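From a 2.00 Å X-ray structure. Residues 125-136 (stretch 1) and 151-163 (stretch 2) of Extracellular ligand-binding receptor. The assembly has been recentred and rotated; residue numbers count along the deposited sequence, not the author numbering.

Stretch 1, residues 125-136: DFERIAVLAMDN
Stretch 2 (151-163) PKQVVAAQEYNPQ

Residues 129-134 and 154-160 form neighbouring parallel strands, their axes 4.5 Å apart at closest, with 24° between their N-to-C directions. Ile 129 pairs with Val 154 (CA-CA 4.6 Å), Val 131 with Ala 157 (CA-CA 4.8 Å), Leu 132 with Gln 158 and Ala 133 with Glu 159 (CA-CA 4.7 Å each). Between the first two pairs the second strand carries one extra residue: Val 155, at phi/psi -105/-2, departs from extended geometry and makes a bulge, leaving Ala 156 N buried without a partner.

Ile 129, Val 131 and Ala 133 each bond to the second stretch through both N and O. Ile 129 N donates to Gln 153 O (2.7 Å) and Val 155 N to Ile 129 O (3.0 Å); Val 131 N reaches Ala 156 O (3.0 Å) and Gln 158 N reaches Val 131 O (2.8 Å). Ala 133 N then meets Gln 158 O (2.8 Å), Tyr 160 N meets Ala 133 O (3.0 Å), and Asp 135 N closes the ladder on Tyr 160 O (2.8 Å).

On one face, Ile 129 (chi1 m, chi2 t) and Val 154 (t) meet CG2 to CG2 at 4.3 Å; beta-branched residues favour extended backbone and offer apolar surface. Ile 129 CD1 also reaches to 3.8 Å from Gln 153 CB. The opposite face is low where Ala 130 CB lies 4.3 Å from Ala 156 CB, each side chain being a lone methyl, then rises at Leu 132 (t, p), whose CD1 lies 3.7 Å from both Gln 158 CB and Tyr 160 CD1. Tyr 160 (p, chi2 -82°) lays its ring face over the backbone of selenomethionine Met 134 (p, t, p), with CA 3.9 Å from the ring centroid: a flat aromatic suits this CH-pi contact. At the bulge, Val 155 (m) points toward the first stretch, its CB over one face of the Arg 128 guanidinium.

Asp 135 (t) OD1 approaches Glu 159 (m, t) OE1 to 2.8 Å, a close pairing of like charges rather than a hydrogen bond.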

# COMPACT_ATOMS: atom_id res chain seq x y z
N ASP A 125 14.39 1.97 -5.71
CA ASP A 125 15.76 1.48 -5.93
C ASP A 125 16.28 1.78 -7.34
O ASP A 125 17.25 1.16 -7.80
CB ASP A 125 15.82 -0.02 -5.67
CG ASP A 125 15.50 -0.37 -4.23
OD1 ASP A 125 15.85 0.44 -3.34
OD2 ASP A 125 14.89 -1.44 -3.99
N PHE A 126 15.63 2.72 -8.01
CA PHE A 126 16.02 3.16 -9.34
C PHE A 126 16.25 4.66 -9.31
O PHE A 126 15.34 5.42 -8.96
CB PHE A 126 14.96 2.81 -10.38
CG PHE A 126 14.73 1.34 -10.54
CD1 PHE A 126 13.84 0.65 -9.70
CD2 PHE A 126 15.39 0.63 -11.52
CE1 PHE A 126 13.64 -0.69 -9.86
CE2 PHE A 126 15.19 -0.72 -11.68
CZ PHE A 126 14.30 -1.39 -10.85
N GLU A 127 17.45 5.10 -9.68
CA GLU A 127 17.78 6.52 -9.62
C GLU A 127 17.33 7.25 -10.89
O GLU A 127 17.06 8.44 -10.83
CB GLU A 127 19.29 6.73 -9.39
CG GLU A 127 19.77 6.27 -8.01
CD GLU A 127 19.00 6.90 -6.86
OE1 GLU A 127 19.10 8.13 -6.66
OE2 GLU A 127 18.28 6.16 -6.15
N ARG A 128 17.23 6.53 -12.01
CA ARG A 128 16.76 7.13 -13.27
C ARG A 128 15.45 6.49 -13.76
O ARG A 128 15.46 5.35 -14.23
CB ARG A 128 17.83 7.02 -14.37
CG ARG A 128 19.23 7.51 -14.00
CD ARG A 128 19.88 8.27 -15.16
NE ARG A 128 19.49 9.67 -15.13
CZ ARG A 128 19.62 10.52 -16.14
NH1 ARG A 128 20.14 10.12 -17.29
NH2 ARG A 128 19.22 11.77 -15.99
N ILE A 129 14.36 7.25 -13.71
CA ILE A 129 13.02 6.74 -14.04
C ILE A 129 12.34 7.45 -15.21
O ILE A 129 12.04 8.63 -15.12
CB ILE A 129 12.05 6.87 -12.83
CG1 ILE A 129 12.47 5.95 -11.68
CG2 ILE A 129 10.59 6.54 -13.24
CD1 ILE A 129 11.79 6.30 -10.32
N ALA A 130 12.04 6.71 -16.28
CA ALA A 130 11.24 7.28 -17.37
C ALA A 130 9.80 6.77 -17.32
O ALA A 130 9.55 5.61 -16.95
CB ALA A 130 11.87 6.96 -18.72
N VAL A 131 8.85 7.65 -17.66
CA VAL A 131 7.45 7.29 -17.80
C VAL A 131 6.97 7.57 -19.22
O VAL A 131 7.14 8.67 -19.74
CB VAL A 131 6.55 8.07 -16.81
CG1 VAL A 131 5.09 7.45 -16.73
CG2 VAL A 131 7.19 8.10 -15.47
N LEU A 132 6.38 6.56 -19.85
CA LEU A 132 5.58 6.72 -21.05
C LEU A 132 4.11 6.36 -20.73
O LEU A 132 3.82 5.19 -20.42
CB LEU A 132 6.12 5.84 -22.17
CG LEU A 132 5.48 5.94 -23.56
CD1 LEU A 132 5.36 7.38 -24.06
CD2 LEU A 132 6.31 5.13 -24.54
N ALA A 133 3.20 7.34 -20.81
CA ALA A 133 1.81 7.14 -20.37
C ALA A 133 0.77 7.51 -21.43
O ALA A 133 0.92 8.49 -22.17
CB ALA A 133 1.54 7.94 -19.11
N MSE A 134 -0.29 6.73 -21.47
CA MSE A 134 -1.43 7.00 -22.34
C MSE A 134 -1.89 8.41 -22.11
O MSE A 134 -1.96 8.86 -20.97
CB MSE A 134 -2.59 5.99 -22.07
CG MSE A 134 -3.09 5.98 -20.65
SE MSE A 134 -4.59 4.62 -20.38
CE MSE A 134 -3.60 2.97 -20.67
N ASP A 135 -2.19 9.13 -23.19
CA ASP A 135 -2.63 10.52 -23.09
C ASP A 135 -4.12 10.66 -22.71
O ASP A 135 -4.96 11.01 -23.54
CB ASP A 135 -2.35 11.27 -24.40
CG ASP A 135 -2.63 12.77 -24.30
OD1 ASP A 135 -2.33 13.38 -23.24
OD2 ASP A 135 -3.17 13.34 -25.27
N ASN A 136 -4.42 10.42 -21.44
CA ASN A 136 -5.74 10.68 -20.90
C ASN A 136 -5.58 10.87 -19.41
O ASN A 136 -4.45 10.81 -18.91
CB ASN A 136 -6.71 9.54 -21.23
CG ASN A 136 -6.14 8.18 -20.90
OD1 ASN A 136 -5.63 7.95 -19.80
ND2 ASN A 136 -6.23 7.26 -21.85
N PRO A 151 10.75 13.37 -7.44
CA PRO A 151 11.26 14.58 -8.12
C PRO A 151 12.60 14.40 -8.81
O PRO A 151 12.76 14.78 -9.97
CB PRO A 151 11.41 15.58 -6.98
CG PRO A 151 10.45 15.15 -5.97
CD PRO A 151 10.43 13.66 -6.03
N LYS A 152 13.56 13.81 -8.09
CA LYS A 152 14.92 13.73 -8.59
C LYS A 152 15.07 12.61 -9.59
O LYS A 152 15.78 12.75 -10.58
CB LYS A 152 15.90 13.53 -7.42
N GLN A 153 14.39 11.49 -9.35
CA GLN A 153 14.62 10.29 -10.13
C GLN A 153 13.89 10.29 -11.49
O GLN A 153 14.31 9.59 -12.42
CB GLN A 153 14.21 9.05 -9.33
CG GLN A 153 15.07 8.76 -8.10
CD GLN A 153 14.85 9.72 -6.95
OE1 GLN A 153 13.86 10.47 -6.90
NE2 GLN A 153 15.78 9.70 -6.00
N VAL A 154 12.82 11.06 -11.60
CA VAL A 154 12.02 11.07 -12.82
C VAL A 154 12.70 11.97 -13.87
O VAL A 154 12.72 13.19 -13.72
CB VAL A 154 10.56 11.54 -12.55
CG1 VAL A 154 9.83 11.83 -13.86
CG2 VAL A 154 9.77 10.47 -11.74
N VAL A 155 13.24 11.34 -14.91
CA VAL A 155 14.08 12.03 -15.90
C VAL A 155 13.36 12.29 -17.23
O VAL A 155 13.92 12.91 -18.14
CB VAL A 155 15.38 11.22 -16.17
CG1 VAL A 155 16.11 10.94 -14.87
CG2 VAL A 155 15.11 9.89 -16.91
N ALA A 156 12.11 11.84 -17.34
CA ALA A 156 11.34 11.96 -18.57
C ALA A 156 9.89 11.54 -18.34
O ALA A 156 9.64 10.54 -17.67
CB ALA A 156 11.96 11.11 -19.66
N ALA A 157 8.95 12.30 -18.90
CA ALA A 157 7.52 12.04 -18.75
C ALA A 157 6.83 12.27 -20.10
O ALA A 157 6.46 13.39 -20.43
CB ALA A 157 6.92 12.94 -17.69
N GLN A 158 6.68 11.18 -20.86
CA GLN A 158 6.17 11.23 -22.22
C GLN A 158 4.76 10.64 -22.31
O GLN A 158 4.45 9.68 -21.61
CB GLN A 158 7.11 10.47 -23.17
CG GLN A 158 8.50 11.10 -23.33
CD GLN A 158 8.44 12.48 -24.00
OE1 GLN A 158 8.21 12.58 -25.20
NE2 GLN A 158 8.62 13.53 -23.20
N GLU A 159 3.92 11.22 -23.15
CA GLU A 159 2.57 10.73 -23.38
C GLU A 159 2.43 10.11 -24.77
O GLU A 159 3.26 10.35 -25.65
CB GLU A 159 1.56 11.86 -23.20
CG GLU A 159 1.52 12.40 -21.76
CD GLU A 159 0.63 13.63 -21.61
OE1 GLU A 159 0.25 14.24 -22.64
OE2 GLU A 159 0.33 13.99 -20.44
N TYR A 160 1.38 9.32 -24.98
CA TYR A 160 1.05 8.80 -26.31
C TYR A 160 -0.44 8.52 -26.47
O TYR A 160 -1.12 8.09 -25.52
CB TYR A 160 1.82 7.51 -26.61
CG TYR A 160 1.39 6.34 -25.74
CD1 TYR A 160 1.89 6.20 -24.45
CD2 TYR A 160 0.47 5.41 -26.20
CE1 TYR A 160 1.51 5.15 -23.65
CE2 TYR A 160 0.06 4.35 -25.40
CZ TYR A 160 0.57 4.23 -24.12
OH TYR A 160 0.19 3.20 -23.31
N ASN A 161 -0.92 8.75 -27.68
CA ASN A 161 -2.25 8.34 -28.08
C ASN A 161 -2.32 6.83 -28.29
O ASN A 161 -1.64 6.30 -29.18
CB ASN A 161 -2.66 9.07 -29.35
CG ASN A 161 -4.11 8.82 -29.71
OD1 ASN A 161 -4.45 7.80 -30.29
ND2 ASN A 161 -4.97 9.75 -29.33
N PRO A 162 -3.12 6.10 -27.47
CA PRO A 162 -3.10 4.64 -27.60
C PRO A 162 -3.75 4.13 -28.90
O PRO A 162 -3.48 3.00 -29.32
CB PRO A 162 -3.87 4.16 -26.36
CG PRO A 162 -4.76 5.28 -25.99
CD PRO A 162 -3.94 6.54 -26.32
N GLN A 163 -4.61 4.91 -29.52
CA GLN A 163 -5.11 4.51 -30.83
C GLN A 163 -4.02 4.69 -31.92
O GLN A 163 -3.80 3.81 -32.74
CB GLN A 163 -6.37 5.31 -31.20
CG GLN A 163 -7.66 4.87 -30.47
CD GLN A 163 -7.75 5.41 -29.04
OE1 GLN A 163 -8.02 4.67 -28.10
NE2 GLN A 163 -7.54 6.72 -28.89